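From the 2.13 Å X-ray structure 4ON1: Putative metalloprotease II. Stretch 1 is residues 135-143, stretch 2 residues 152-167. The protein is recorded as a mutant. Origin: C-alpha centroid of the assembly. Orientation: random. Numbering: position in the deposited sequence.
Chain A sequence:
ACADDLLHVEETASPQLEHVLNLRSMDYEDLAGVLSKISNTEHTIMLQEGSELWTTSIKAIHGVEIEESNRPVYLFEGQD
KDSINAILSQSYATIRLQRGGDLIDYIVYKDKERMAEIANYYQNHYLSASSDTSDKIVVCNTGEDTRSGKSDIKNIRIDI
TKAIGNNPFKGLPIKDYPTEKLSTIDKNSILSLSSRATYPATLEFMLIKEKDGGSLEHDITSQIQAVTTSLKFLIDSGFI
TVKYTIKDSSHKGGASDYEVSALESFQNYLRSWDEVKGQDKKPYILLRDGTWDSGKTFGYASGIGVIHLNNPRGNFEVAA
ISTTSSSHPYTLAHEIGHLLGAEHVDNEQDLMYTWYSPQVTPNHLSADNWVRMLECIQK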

# COMPACT_ATOMS: atom_id res chain seq x y z
N ASP A 135 -21.28 7.50 11.59
CA ASP A 135 -21.80 8.04 10.34
C ASP A 135 -20.70 8.78 9.56
O ASP A 135 -20.76 8.91 8.34
CB ASP A 135 -22.98 8.98 10.62
CG ASP A 135 -22.57 10.25 11.36
OD1 ASP A 135 -21.78 10.15 12.32
OD2 ASP A 135 -23.05 11.34 10.98
N LYS A 136 -19.70 9.24 10.30
CA LYS A 136 -18.59 10.02 9.75
C LYS A 136 -17.50 9.19 9.06
O LYS A 136 -16.52 8.81 9.70
CB LYS A 136 -17.94 10.85 10.87
CG LYS A 136 -18.82 11.94 11.47
CD LYS A 136 -18.02 12.76 12.49
CE LYS A 136 -18.69 14.08 12.83
NZ LYS A 136 -19.99 13.90 13.53
N ILE A 137 -17.66 8.90 7.77
CA ILE A 137 -16.57 8.26 7.03
C ILE A 137 -15.35 9.18 6.95
O ILE A 137 -14.22 8.76 7.18
CB ILE A 137 -16.98 7.88 5.59
CG1 ILE A 137 -18.12 6.86 5.59
CG2 ILE A 137 -15.78 7.30 4.84
CD1 ILE A 137 -18.41 6.29 4.21
N VAL A 138 -15.59 10.45 6.62
CA VAL A 138 -14.52 11.42 6.51
C VAL A 138 -14.67 12.56 7.52
O VAL A 138 -15.69 13.24 7.55
CB VAL A 138 -14.45 12.03 5.10
CG1 VAL A 138 -13.39 13.13 5.05
CG2 VAL A 138 -14.16 10.95 4.06
N VAL A 139 -13.65 12.75 8.35
CA VAL A 139 -13.62 13.89 9.27
C VAL A 139 -12.42 14.79 8.97
O VAL A 139 -11.30 14.30 8.85
CB VAL A 139 -13.56 13.44 10.74
CG1 VAL A 139 -13.38 14.64 11.66
CG2 VAL A 139 -14.82 12.67 11.11
N CYS A 140 -12.67 16.08 8.80
CA CYS A 140 -11.59 17.04 8.59
C CYS A 140 -11.41 17.90 9.83
O CYS A 140 -12.33 18.59 10.23
CB CYS A 140 -11.86 17.93 7.37
SG CYS A 140 -12.13 17.04 5.82
N ASN A 141 -10.24 17.82 10.44
CA ASN A 141 -9.94 18.63 11.62
C ASN A 141 -9.24 19.93 11.25
O ASN A 141 -8.19 19.92 10.61
CB ASN A 141 -9.11 17.83 12.63
CG ASN A 141 -9.90 16.71 13.28
OD1 ASN A 141 -10.82 16.97 14.07
ND2 ASN A 141 -9.55 15.47 12.98
N THR A 142 -9.84 21.05 11.65
CA THR A 142 -9.33 22.36 11.26
C THR A 142 -8.94 23.22 12.46
O THR A 142 -9.26 22.90 13.61
CB THR A 142 -10.38 23.12 10.43
OG1 THR A 142 -11.47 23.52 11.27
CG2 THR A 142 -10.91 22.24 9.31
N GLY A 143 -8.25 24.32 12.18
CA GLY A 143 -7.88 25.28 13.21
C GLY A 143 -8.93 26.36 13.40
O GLY A 143 -10.12 26.14 13.19
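Stretch 2 (152-167) DIKNIRIDITKAIGNN

The regular antiparallel ladder between these two strands slips by one residue at its far end, and a single carbonyl absorbs the slip. Asn 141 O receives two backbone amides from consecutive residues: Lys 154 N at 2.6 Å and, more weakly, Asn 155 N at 3.4 Å. This is a beta bulge, and Lys 154 is the extra residue in it. Its phi/psi of -88/-51 departs from the extended values around it, so that Asn 155 pairs with Asn 141 while Ile 153, two positions earlier, pairs with Thr 142. The CA atoms of Thr 142 and Ile 153 come within 4.2 Å, the tightest spacing in the register. Just past the bulge the pairing continues through Gly 143 N, which donates to Asp 152 O at 2.9 Å.

Away from the bulge, the rule is textbook alternation. Strand 153-159 runs against strand 138-142 with 151° between their N-to-C directions, and the axes approach to 4.4 Å. Val 139 and Arg 157 form a hydrogen-bonded pair with nearly straight geometry: Val 139 N to Arg 157 O is 2.9 Å, and Arg 157 N to Val 139 O is 2.8 Å. Asn 141 N reaches Asn 155 O at 3.0 Å, and at the other end Asp 159 N reaches Ile 137 O at 2.9 Å. The non-hydrogen-bonded pairs, Val 138 with Ile 158 and Cys 140 with Ile 156, sit between these rungs at CA-CA distances of 4.8 Å.

The two faces carry different chemistry. One holds Val 138, Cys 140 and Thr 142 beside Ile 158, Ile 156 and Ile 153. There Val 138 CG2 packs on Ile 158 CD1 at 3.6 Å, Cys 140 SG meets Ile 156 CD1 at 3.4 Å, and Thr 142 CG2 lies 3.9 Å from Ile 153 CG1. Ile 156 and Ile 158 share the same m, m rotamer, and the ends of both side chains come nearer to stretch 1. The other face sets Val 139 beside Arg 157, their CB atoms 4.2 Å apart, and Asn 141 beside Asn 155. The asparagines add a side-chain bond to their backbone pairing: Asn 141 ND2 donates to Asn 155 OD1 at 2.7 Å, while Asn 155 ND2 is satisfied elsewhere in the structure.

Stretch 2 then turns from strand into helix without leaving stretch 1 at once. Asp 159 takes part in both: its backbone amide ends the sheet pairing, and its OD2 caps helix 160-165 by accepting from Lys 162 N at 3.1 Å. The first helical turn brings Lys 162 and Ala 163 back over Ile 137, whose side chain supplies the contact, with Ile 137 CG1 3.9 Å from Lys 162 CB and Ile 137 CG2 4.3 Å from Ala 163 CB. Ile 137 has the largest area covered by the other stretch, although it lies outside the strand itself.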

# COMPACT_ATOMS: atom_id res chain seq x y z
N ASP A 152 -8.39 26.30 7.54
CA ASP A 152 -7.06 25.75 7.81
C ASP A 152 -7.14 24.31 8.30
O ASP A 152 -7.33 24.06 9.49
CB ASP A 152 -6.34 26.62 8.85
CG ASP A 152 -4.83 26.43 8.83
OD1 ASP A 152 -4.35 25.51 8.12
OD2 ASP A 152 -4.13 27.20 9.52
N ILE A 153 -6.99 23.35 7.40
CA ILE A 153 -7.12 21.94 7.76
C ILE A 153 -5.83 21.39 8.36
O ILE A 153 -4.75 21.53 7.77
CB ILE A 153 -7.55 21.10 6.55
CG1 ILE A 153 -8.91 21.60 6.06
CG2 ILE A 153 -7.63 19.62 6.92
CD1 ILE A 153 -9.44 20.85 4.89
N LYS A 154 -5.96 20.76 9.52
CA LYS A 154 -4.82 20.20 10.25
C LYS A 154 -4.53 18.76 9.81
O LYS A 154 -3.39 18.39 9.51
CB LYS A 154 -5.12 20.22 11.76
CG LYS A 154 -5.55 21.58 12.31
CD LYS A 154 -4.40 22.33 12.95
CE LYS A 154 -4.48 22.24 14.46
NZ LYS A 154 -3.20 22.67 15.10
N ASN A 155 -5.58 17.95 9.82
CA ASN A 155 -5.50 16.54 9.44
C ASN A 155 -6.81 16.03 8.87
O ASN A 155 -7.86 16.67 8.99
CB ASN A 155 -5.10 15.70 10.64
CG ASN A 155 -6.13 15.77 11.75
OD1 ASN A 155 -7.17 15.12 11.69
ND2 ASN A 155 -5.83 16.56 12.78
N ILE A 156 -6.75 14.84 8.30
CA ILE A 156 -7.91 14.14 7.77
C ILE A 156 -7.99 12.78 8.45
O ILE A 156 -6.99 12.08 8.57
CB ILE A 156 -7.83 13.93 6.25
CG1 ILE A 156 -7.72 15.27 5.53
CG2 ILE A 156 -9.04 13.21 5.76
CD1 ILE A 156 -8.81 16.22 5.89
N ARG A 157 -9.18 12.42 8.91
CA ARG A 157 -9.43 11.13 9.55
C ARG A 157 -10.42 10.33 8.70
O ARG A 157 -11.57 10.73 8.55
CB ARG A 157 -9.97 11.34 10.96
CG ARG A 157 -10.26 10.09 11.76
CD ARG A 157 -11.11 10.45 12.96
NE ARG A 157 -11.16 9.40 13.96
CZ ARG A 157 -12.02 8.39 13.93
NH1 ARG A 157 -12.89 8.28 12.94
NH2 ARG A 157 -12.01 7.48 14.90
N ILE A 158 -9.97 9.22 8.15
CA ILE A 158 -10.79 8.41 7.26
C ILE A 158 -11.09 7.06 7.89
O ILE A 158 -10.18 6.35 8.32
CB ILE A 158 -10.09 8.16 5.91
CG1 ILE A 158 -9.60 9.47 5.30
CG2 ILE A 158 -11.05 7.45 4.95
CD1 ILE A 158 -10.74 10.35 4.84
N ASP A 159 -12.37 6.68 7.94
CA ASP A 159 -12.73 5.35 8.39
C ASP A 159 -12.66 4.38 7.22
O ASP A 159 -13.57 4.33 6.39
CB ASP A 159 -14.12 5.35 9.02
CG ASP A 159 -14.39 4.11 9.85
OD1 ASP A 159 -15.05 4.23 10.90
OD2 ASP A 159 -13.96 3.00 9.45
N ILE A 160 -11.57 3.62 7.14
CA ILE A 160 -11.37 2.69 6.03
C ILE A 160 -12.43 1.59 6.02
O ILE A 160 -12.97 1.24 4.98
CB ILE A 160 -9.97 2.02 6.11
CG1 ILE A 160 -8.86 3.07 6.19
CG2 ILE A 160 -9.75 1.05 4.94
CD1 ILE A 160 -8.81 4.00 5.00
N THR A 161 -12.72 1.06 7.20
CA THR A 161 -13.70 0.00 7.34
C THR A 161 -15.06 0.44 6.79
O THR A 161 -15.71 -0.31 6.06
CB THR A 161 -13.83 -0.43 8.80
OG1 THR A 161 -12.57 -0.94 9.24
CG2 THR A 161 -14.91 -1.50 8.95
N LYS A 162 -15.48 1.65 7.13
CA LYS A 162 -16.72 2.21 6.60
C LYS A 162 -16.66 2.36 5.08
O LYS A 162 -17.59 1.96 4.38
CB LYS A 162 -17.01 3.56 7.24
CG LYS A 162 -18.18 3.57 8.21
CD LYS A 162 -17.76 3.18 9.60
CE LYS A 162 -18.77 3.68 10.63
NZ LYS A 162 -18.83 5.17 10.67
N ALA A 163 -15.56 2.93 4.59
CA ALA A 163 -15.37 3.15 3.16
C ALA A 163 -15.45 1.85 2.36
O ALA A 163 -16.04 1.80 1.28
CB ALA A 163 -14.05 3.84 2.90
N ILE A 164 -14.84 0.80 2.90
CA ILE A 164 -14.90 -0.51 2.28
C ILE A 164 -16.33 -1.04 2.29
O ILE A 164 -16.80 -1.60 1.30
CB ILE A 164 -13.97 -1.52 3.00
CG1 ILE A 164 -12.50 -1.13 2.81
CG2 ILE A 164 -14.19 -2.92 2.47
CD1 ILE A 164 -11.55 -2.08 3.52
N GLY A 165 -17.03 -0.86 3.41
CA GLY A 165 -18.39 -1.37 3.56
C GLY A 165 -19.40 -0.79 2.58
O GLY A 165 -20.44 -1.39 2.33
N ASN A 166 -19.08 0.38 2.02
CA ASN A 166 -19.96 1.04 1.06
C ASN A 166 -19.62 0.69 -0.39
O ASN A 166 -20.26 1.18 -1.32
CB ASN A 166 -19.93 2.55 1.26
CG ASN A 166 -20.80 3.00 2.42
OD1 ASN A 166 -20.85 2.36 3.47
ND2 ASN A 166 -21.52 4.10 2.22
N ASN A 167 -18.60 -0.13 -0.59
CA ASN A 167 -18.19 -0.57 -1.93
C ASN A 167 -19.11 -1.63 -2.54
O ASN A 167 -19.61 -2.50 -1.84
CB ASN A 167 -16.78 -1.14 -1.91
CG ASN A 167 -15.72 -0.06 -1.90
OD1 ASN A 167 -15.95 1.07 -2.33
ND2 ASN A 167 -14.53 -0.43 -1.42